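Local coordinates for protein SAHS1 (Ramazzottius varieornatus, PDB 5XN9) that acts as a secreted, heat-soluble molecular shield under water-deficient conditions in a tardigrade and probably binds lipids, at residues 23-27 with 28-32. Sequence-based numbering, arbitrary orientation.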
loop_
_atom_site.group_PDB
_atom_site.type_symbol
_atom_site.label_atom_id
_atom_site.label_comp_id
_atom_site.label_asym_id
_atom_site.label_seq_id
_atom_site.Cartn_x
_atom_site.Cartn_y
_atom_site.Cartn_z
ATOM N N ALA A 23 14.956 3.420 -5.538
ATOM C CA ALA A 23 15.470 4.347 -4.535
ATOM C C ALA A 23 14.661 4.262 -3.249
ATOM O O ALA A 23 15.214 4.365 -2.147
ATOM C CB ALA A 23 15.451 5.774 -5.078
ATOM N N PHE A 24 13.345 4.077 -3.372
ATOM C CA PHE A 24 12.510 3.912 -2.189
ATOM C C PHE A 24 12.848 2.617 -1.462
ATOM O O PHE A 24 13.024 2.607 -0.239
ATOM C CB PHE A 24 11.038 3.948 -2.585
ATOM C CG PHE A 24 10.112 3.588 -1.463
ATOM C CD1 PHE A 24 9.860 4.487 -0.437
ATOM C CD2 PHE A 24 9.501 2.346 -1.426
ATOM C CE1 PHE A 24 9.007 4.152 0.603
ATOM C CE2 PHE A 24 8.652 2.005 -0.391
ATOM C CZ PHE A 24 8.405 2.910 0.627
ATOM N N ILE A 25 12.947 1.512 -2.206
ATOM C CA ILE A 25 13.298 0.228 -1.606
ATOM C C ILE A 25 14.664 0.300 -0.934
ATOM O O ILE A 25 14.845 -0.191 0.188
ATOM C CB ILE A 25 13.222 -0.893 -2.658
ATOM C CG1 ILE A 25 11.775 -1.097 -3.107
ATOM C CG2 ILE A 25 13.789 -2.192 -2.112
ATOM C CD1 ILE A 25 10.837 -1.459 -1.973
ATOM N N SER A 26 15.644 0.919 -1.601
ATOM C CA SER A 26 16.970 1.061 -1.006
ATOM C C SER A 26 16.926 1.911 0.258
ATOM O O SER A 26 17.617 1.613 1.239
ATOM C CB SER A 26 17.946 1.656 -2.021
ATOM O OG SER A 26 18.082 0.810 -3.150
ATOM N N ALA A 27 16.115 2.973 0.258
ATOM C CA ALA A 27 16.026 3.833 1.433
ATOM C C ALA A 27 15.376 3.135 2.618
ATOM O O ALA A 27 15.593 3.550 3.762
ATOM C CB ALA A 27 15.264 5.112 1.101
ATOM N N LEU A 28 14.576 2.097 2.374
ATOM C CA LEU A 28 14.055 1.273 3.455
ATOM C C LEU A 28 15.086 0.291 3.995
ATOM O O LEU A 28 14.838 -0.328 5.037
ATOM C CB LEU A 28 12.837 0.483 2.977
ATOM C CG LEU A 28 11.573 1.269 2.659
ATOM C CD1 LEU A 28 10.452 0.317 2.262
ATOM C CD2 LEU A 28 11.177 2.110 3.863
ATOM N N GLY A 29 16.222 0.132 3.320
ATOM C CA GLY A 29 17.208 -0.853 3.709
ATOM C C GLY A 29 16.952 -2.251 3.197
ATOM O O GLY A 29 17.588 -3.196 3.681
ATOM N N LEU A 30 16.023 -2.420 2.214
ATOM C CA LEU A 30 15.654 -3.711 1.645
ATOM C C LEU A 30 16.526 -4.023 0.431
ATOM O O LEU A 30 16.879 -3.118 -0.330
ATOM C CB LEU A 30 14.189 -3.705 1.218
ATOM C CG LEU A 30 13.175 -3.635 2.361
ATOM C CD1 LEU A 30 11.757 -3.592 1.824
ATOM C CD2 LEU A 30 13.363 -4.815 3.299
ATOM N N PRO A 31 16.877 -5.292 0.225
ATOM C CA PRO A 31 17.719 -5.644 -0.926
ATOM C C PRO A 31 16.922 -5.593 -2.223
ATOM O O PRO A 31 15.815 -6.129 -2.311
ATOM C CB PRO A 31 18.178 -7.070 -0.604
ATOM C CG PRO A 31 17.095 -7.616 0.273
ATOM C CD PRO A 31 16.592 -6.454 1.084
ATOM N N LEU A 32 17.501 -4.942 -3.236
ATOM C CA LEU A 32 16.834 -4.863 -4.531
ATOM C C LEU A 32 16.716 -6.231 -5.188
ATOM O O LEU A 32 15.791 -6.458 -5.977
ATOM C CB LEU A 32 17.568 -3.890 -5.454
ATOM C CG LEU A 32 17.563 -2.409 -5.069
ATOM C CD1 LEU A 32 18.454 -1.612 -6.008
ATOM C CD2 LEU A 32 16.145 -1.847 -5.065
#
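L28 folds back on F24 where helix 21-27 ends in a Schellman motif, within the helical lid of a barrel of the fatty-acid-binding-protein type. Two main-chain bonds make the motif. L30 N reaches I25 O at 3.2 Å (N-H...O angle 154°), and G29 N reaches S26 O at 2.9 Å, the donor sitting above the carbonyl plane. L28 N gives the last helical bond, to F24 O (3.1 Å), and a weak one to I25 O. G29 has phi 84°, at which a CB would collide with the L28 carbonyl oxygen, a position that calls for glycine. Apolar contacts follow the turn. F24 holds its CG anti to the backbone N (chi1 172°), which brings its ring to L28; L28 CG lies over one face, displaced from the ring centre, and CD1 meets CE2 at 3.6 Å. V125 and I108 of the barrel strands touch both side chains. Cut back to an alanine, L28 would probably leave that ring face without its CG and CD1 cover and lose its own contacts with V125 and I108. I25 meets the residues after the turn, and Y35 of the next helix also touches it and L30. Its CG2 branch reaches L30 CB at 3.7 Å, while L32 CD2 closes on the same methyl at 3.8 Å.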